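Local coordinates for salicylic acid-binding protein 2 (Nicotiana tabacum, PDB 1XKL) that hydrolyses methyl salicylate to the defence hormone salicylic acid, a step needed to activate systemic acquired resistance in plants, at residues 200-208 with 218-226. Numbering follows the deposited sequence.
Sequences VKRVYIVCT and QRWQIDNIG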
ATOM      1  N   VAL A 200      23.182 -43.396  15.196  1.00 21.75           N
ATOM      2  CA  VAL A 200      23.367 -42.273  16.118  1.00 20.37           C
ATOM      3  C   VAL A 200      22.440 -42.357  17.337  1.00 19.56           C
ATOM      4  O   VAL A 200      21.250 -42.617  17.193  1.00 17.72           O
ATOM      5  CB  VAL A 200      23.113 -40.921  15.399  1.00 21.30           C
ATOM      6  CG1 VAL A 200      23.357 -39.764  16.360  1.00 18.47           C
ATOM      7  CG2 VAL A 200      24.020 -40.796  14.186  1.00 19.46           C
ATOM      8  N   LYS A 201      22.983 -42.134  18.534  1.00 18.83           N
ATOM      9  CA  LYS A 201      22.165 -42.192  19.744  1.00 19.37           C
ATOM     10  C   LYS A 201      21.141 -41.068  19.753  1.00 18.50           C
ATOM     11  O   LYS A 201      21.463 -39.918  19.439  1.00 17.57           O
ATOM     12  CB  LYS A 201      23.034 -42.103  21.002  1.00 20.06           C
ATOM     13  CG  LYS A 201      24.081 -43.194  21.085  1.00 25.68           C
ATOM     14  CD  LYS A 201      24.521 -43.436  22.506  1.00 27.33           C
ATOM     15  CE  LYS A 201      25.684 -44.406  22.538  1.00 32.04           C
ATOM     16  NZ  LYS A 201      25.383 -45.648  21.774  1.00 33.98           N
ATOM     17  N   ARG A 202      19.910 -41.413  20.117  1.00 16.94           N
ATOM     18  CA  ARG A 202      18.816 -40.456  20.162  1.00 16.87           C
ATOM     19  C   ARG A 202      18.291 -40.226  21.572  1.00 17.47           C
ATOM     20  O   ARG A 202      18.003 -41.176  22.306  1.00 15.49           O
ATOM     21  CB  ARG A 202      17.641 -40.935  19.304  1.00 16.78           C
ATOM     22  CG  ARG A 202      17.978 -41.290  17.863  1.00 21.01           C
ATOM     23  CD  ARG A 202      16.706 -41.443  17.020  1.00 22.02           C
ATOM     24  NE  ARG A 202      15.919 -42.644  17.318  1.00 21.98           N
ATOM     25  CZ  ARG A 202      16.096 -43.825  16.727  1.00 23.15           C
ATOM     26  NH1 ARG A 202      17.033 -43.980  15.806  1.00 24.12           N
ATOM     27  NH2 ARG A 202      15.319 -44.848  17.045  1.00 22.44           N
ATOM     28  N   VAL A 203      18.140 -38.956  21.927  1.00 14.59           N
ATOM     29  CA  VAL A 203      17.619 -38.567  23.224  1.00 15.10           C
ATOM     30  C   VAL A 203      16.382 -37.715  22.975  1.00 16.28           C
ATOM     31  O   VAL A 203      16.425 -36.757  22.196  1.00 16.66           O
ATOM     32  CB  VAL A 203      18.672 -37.737  24.018  1.00 13.93           C
ATOM     33  CG1 VAL A 203      18.126 -37.354  25.380  1.00 15.97           C
ATOM     34  CG2 VAL A 203      19.954 -38.538  24.169  1.00 13.27           C
ATOM     35  N   TYR A 204      15.268 -38.066  23.608  1.00 16.27           N
ATOM     36  CA  TYR A 204      14.057 -37.286  23.420  1.00 16.25           C
ATOM     37  C   TYR A 204      13.683 -36.544  24.699  1.00 17.08           C
ATOM     38  O   TYR A 204      13.521 -37.157  25.760  1.00 16.81           O
ATOM     39  CB  TYR A 204      12.895 -38.191  22.976  1.00 15.96           C
ATOM     40  CG  TYR A 204      11.768 -37.421  22.327  1.00 15.49           C
ATOM     41  CD1 TYR A 204      10.956 -36.578  23.079  1.00 17.29           C
ATOM     42  CD2 TYR A 204      11.545 -37.494  20.950  1.00 16.35           C
ATOM     43  CE1 TYR A 204       9.954 -35.825  22.481  1.00 18.19           C
ATOM     44  CE2 TYR A 204      10.539 -36.743  20.336  1.00 14.20           C
ATOM     45  CZ  TYR A 204       9.750 -35.914  21.104  1.00 15.00           C
ATOM     46  OH  TYR A 204       8.743 -35.174  20.529  1.00 14.31           O
ATOM     47  N   ILE A 205      13.580 -35.220  24.605  1.00 15.41           N
ATOM     48  CA  ILE A 205      13.202 -34.413  25.759  1.00 14.79           C
ATOM     49  C   ILE A 205      11.742 -34.060  25.585  1.00 15.39           C
ATOM     50  O   ILE A 205      11.362 -33.346  24.653  1.00 14.17           O
ATOM     51  CB  ILE A 205      14.055 -33.099  25.886  1.00 13.91           C
ATOM     52  CG1 ILE A 205      15.537 -33.439  26.006  1.00 15.43           C
ATOM     53  CG2 ILE A 205      13.630 -32.321  27.117  1.00 13.32           C
ATOM     54  CD1 ILE A 205      16.449 -32.226  26.233  1.00 15.02           C
ATOM     55  N   VAL A 206      10.920 -34.596  26.477  1.00 15.99           N
ATOM     56  CA  VAL A 206       9.481 -34.380  26.450  1.00 17.36           C
ATOM     57  C   VAL A 206       9.066 -33.139  27.220  1.00 18.63           C
ATOM     58  O   VAL A 206       9.546 -32.900  28.328  1.00 20.52           O
ATOM     59  CB  VAL A 206       8.730 -35.573  27.085  1.00 17.99           C
ATOM     60  CG1 VAL A 206       7.237 -35.276  27.128  1.00 18.86           C
ATOM     61  CG2 VAL A 206       9.010 -36.843  26.302  1.00 17.42           C
ATOM     62  N   CYS A 207       8.158 -32.367  26.629  1.00 18.29           N
ATOM     63  CA  CYS A 207       7.631 -31.161  27.253  1.00 19.62           C
ATOM     64  C   CYS A 207       6.165 -31.452  27.579  1.00 21.12           C
ATOM     65  O   CYS A 207       5.275 -31.297  26.737  1.00 20.43           O
ATOM     66  CB  CYS A 207       7.780 -29.966  26.300  1.00 18.44           C
ATOM     67  SG  CYS A 207       9.521 -29.594  25.909  1.00 19.80           S
ATOM     68  N   THR A 208       5.945 -31.895  28.821  1.00 23.44           N
ATOM     69  CA  THR A 208       4.633 -32.287  29.335  1.00 23.19           C
ATOM     70  C   THR A 208       3.473 -31.346  29.061  1.00 23.93           C
ATOM     71  O   THR A 208       2.341 -31.796  28.905  1.00 26.60           O
ATOM     72  CB  THR A 208       4.677 -32.549  30.879  1.00 22.95           C
ATOM     73  OG1 THR A 208       4.748 -31.305  31.585  1.00 25.40           O
ATOM     74  CG2 THR A 208       5.886 -33.397  31.249  1.00 22.05           C
ATOM     75  N   GLN A 218       4.315 -37.130  21.654  1.00 18.87           N
ATOM     76  CA  GLN A 218       5.734 -37.178  21.932  1.00 18.94           C
ATOM     77  C   GLN A 218       6.056 -38.562  22.506  1.00 18.83           C
ATOM     78  O   GLN A 218       7.004 -39.219  22.071  1.00 19.45           O
ATOM     79  CB  GLN A 218       6.119 -36.079  22.928  1.00 17.65           C
ATOM     80  CG  GLN A 218       6.038 -34.656  22.375  1.00 18.62           C
ATOM     81  CD  GLN A 218       6.480 -33.626  23.395  1.00 19.27           C
ATOM     82  OE1 GLN A 218       7.498 -33.800  24.058  1.00 21.44           O
ATOM     83  NE2 GLN A 218       5.722 -32.549  23.522  1.00 21.14           N
ATOM     84  N   ARG A 219       5.260 -39.014  23.474  1.00 20.47           N
ATOM     85  CA  ARG A 219       5.486 -40.333  24.071  1.00 21.56           C
ATOM     86  C   ARG A 219       5.200 -41.421  23.039  1.00 20.57           C
ATOM     87  O   ARG A 219       5.781 -42.504  23.090  1.00 20.64           O
ATOM     88  CB  ARG A 219       4.594 -40.529  25.302  1.00 25.70           C
ATOM     89  CG  ARG A 219       4.524 -39.307  26.207  1.00 31.03           C
ATOM     90  CD  ARG A 219       4.715 -39.640  27.680  1.00 34.71           C
ATOM     91  NE  ARG A 219       6.130 -39.789  28.039  1.00 37.88           N
ATOM     92  CZ  ARG A 219       6.760 -39.025  28.928  1.00 37.07           C
ATOM     93  NH1 ARG A 219       8.042 -39.234  29.192  1.00 36.86           N
ATOM     94  NH2 ARG A 219       6.107 -38.049  29.549  1.00 35.49           N
ATOM     95  N   TRP A 220       4.309 -41.122  22.098  1.00 19.62           N
ATOM     96  CA  TRP A 220       3.973 -42.075  21.053  1.00 19.53           C
ATOM     97  C   TRP A 220       5.205 -42.352  20.200  1.00 18.13           C
ATOM     98  O   TRP A 220       5.473 -43.496  19.834  1.00 15.92           O
ATOM     99  CB  TRP A 220       2.860 -41.532  20.163  1.00 20.11           C
ATOM    100  CG  TRP A 220       2.457 -42.504  19.110  1.00 22.12           C
ATOM    101  CD1 TRP A 220       1.531 -43.507  19.225  1.00 22.55           C
ATOM    102  CD2 TRP A 220       3.026 -42.633  17.802  1.00 21.54           C
ATOM    103  NE1 TRP A 220       1.495 -44.252  18.071  1.00 21.96           N
ATOM    104  CE2 TRP A 220       2.402 -43.739  17.182  1.00 22.22           C
ATOM    105  CE3 TRP A 220       4.005 -41.925  17.095  1.00 20.34           C
ATOM    106  CZ2 TRP A 220       2.726 -44.153  15.887  1.00 21.47           C
ATOM    107  CZ3 TRP A 220       4.330 -42.335  15.806  1.00 22.73           C
ATOM    108  CH2 TRP A 220       3.691 -43.440  15.215  1.00 22.14           C
ATOM    109  N   GLN A 221       5.953 -41.302  19.879  1.00 16.21           N
ATOM    110  CA  GLN A 221       7.153 -41.461  19.065  1.00 17.20           C
ATOM    111  C   GLN A 221       8.234 -42.211  19.812  1.00 17.15           C
ATOM    112  O   GLN A 221       8.965 -43.006  19.227  1.00 17.60           O
ATOM    113  CB  GLN A 221       7.705 -40.103  18.644  1.00 18.77           C
ATOM    114  CG  GLN A 221       6.733 -39.236  17.882  1.00 18.81           C
ATOM    115  CD  GLN A 221       7.366 -37.925  17.490  1.00 19.80           C
ATOM    116  OE1 GLN A 221       8.068 -37.839  16.486  1.00 20.62           O
ATOM    117  NE2 GLN A 221       7.138 -36.902  18.293  1.00 16.03           N
ATOM    118  N   ILE A 222       8.358 -41.940  21.105  1.00 19.22           N
ATOM    119  CA  ILE A 222       9.365 -42.621  21.911  1.00 20.28           C
ATOM    120  C   ILE A 222       9.036 -44.117  21.946  1.00 20.79           C
ATOM    121  O   ILE A 222       9.906 -44.960  21.724  1.00 20.64           O
ATOM    122  CB  ILE A 222       9.389 -42.049  23.340  1.00 19.12           C
ATOM    123  CG1 ILE A 222       9.933 -40.615  23.294  1.00 19.87           C
ATOM    124  CG2 ILE A 222      10.244 -42.931  24.253  1.00 20.15           C
ATOM    125  CD1 ILE A 222      10.009 -39.949  24.640  1.00 18.92           C
ATOM    126  N   ASP A 223       7.768 -44.423  22.197  1.00 22.27           N
ATOM    127  CA  ASP A 223       7.295 -45.804  22.272  1.00 25.95           C
ATOM    128  C   ASP A 223       7.339 -46.569  20.945  1.00 26.65           C
ATOM    129  O   ASP A 223       7.698 -47.745  20.920  1.00 26.77           O
ATOM    130  CB  ASP A 223       5.866 -45.833  22.820  1.00 25.84           C
ATOM    131  CG  ASP A 223       5.795 -45.451  24.288  1.00 29.06           C
ATOM    132  OD1 ASP A 223       4.673 -45.356  24.832  1.00 29.40           O
ATOM    133  OD2 ASP A 223       6.866 -45.247  24.900  1.00 32.25           O
ATOM    134  N   ASN A 224       6.976 -45.896  19.853  1.00 26.49           N
ATOM    135  CA  ASN A 224       6.944 -46.503  18.523  1.00 27.10           C
ATOM    136  C   ASN A 224       8.252 -46.424  17.745  1.00 26.51           C
ATOM    137  O   ASN A 224       8.656 -47.390  17.089  1.00 27.59           O
ATOM    138  CB  ASN A 224       5.849 -45.854  17.679  1.00 29.96           C
ATOM    139  CG  ASN A 224       4.465 -46.324  18.056  1.00 32.90           C
ATOM    140  OD1 ASN A 224       4.011 -46.144  19.185  1.00 31.16           O
ATOM    141  ND2 ASN A 224       3.780 -46.937  17.099  1.00 36.96           N
ATOM    142  N   ILE A 225       8.902 -45.267  17.797  1.00 23.45           N
ATOM    143  CA  ILE A 225      10.152 -45.075  17.080  1.00 22.89           C
ATOM    144  C   ILE A 225      11.364 -45.489  17.907  1.00 22.46           C
ATOM    145  O   ILE A 225      12.362 -45.951  17.357  1.00 23.69           O
ATOM    146  CB  ILE A 225      10.294 -43.609  16.648  1.00 21.84           C
ATOM    147  CG1 ILE A 225       9.084 -43.212  15.800  1.00 25.46           C
ATOM    148  CG2 ILE A 225      11.583 -43.420  15.862  1.00 22.69           C
ATOM    149  CD1 ILE A 225       8.826 -41.738  15.773  1.00 28.03           C
ATOM    150  N   GLY A 226      11.282 -45.322  19.224  1.00 22.71           N
ATOM    151  CA  GLY A 226      12.386 -45.710  20.091  1.00 23.21           C
ATOM    152  C   GLY A 226      13.485 -44.680  20.291  1.00 22.61           C
ATOM    153  O   GLY A 226      13.809 -43.923  19.382  1.00 22.75           O
TER
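Strand 202-207 and helix 218-225 run nearly antiparallel, at 154°, their axes 9.5 Å apart at closest, and Arg202, Tyr204 and Val206, alternate residues of the strand, point toward the helix. In the middle, the CD1 methyl of Ile222 wedges between Tyr204 and Val206, 3.7 Å from CG2 of Val206, while its CG1 lies against CB and CG of Tyr204. With CG anti to the backbone N (chi1 -161°), the Tyr204 ring extends past Ile222 and brings its hydroxyl by CG of Gln218 to Ala106 O, which also accepts from NE2 of Gln221, whose OE1 takes the N-H of Met108. A strand followed by an antiparallel helix leading back to a neighbouring parallel strand, here 229-233, is a beta-alpha-beta crossover, a recurring unit of the alpha/beta hydrolase sheet. Near the strand's C-terminal end, the extended Gln218 takes the N-H of Cys207 on OE1 (3.0 Å between N and OE1) and gives NE2 to Ile213 O; its side chain also touches catalytic Asp210. One face of the Arg219 guanidinium lies over the Val206 methyls, with NH2 salt-bridged to Glu215 and Glu232. Just past the helix, Arg202 grips Gly226 O side-on through NE and NH2 (2.9 Å from NH2), the oxygen lying in the guanidinium plane.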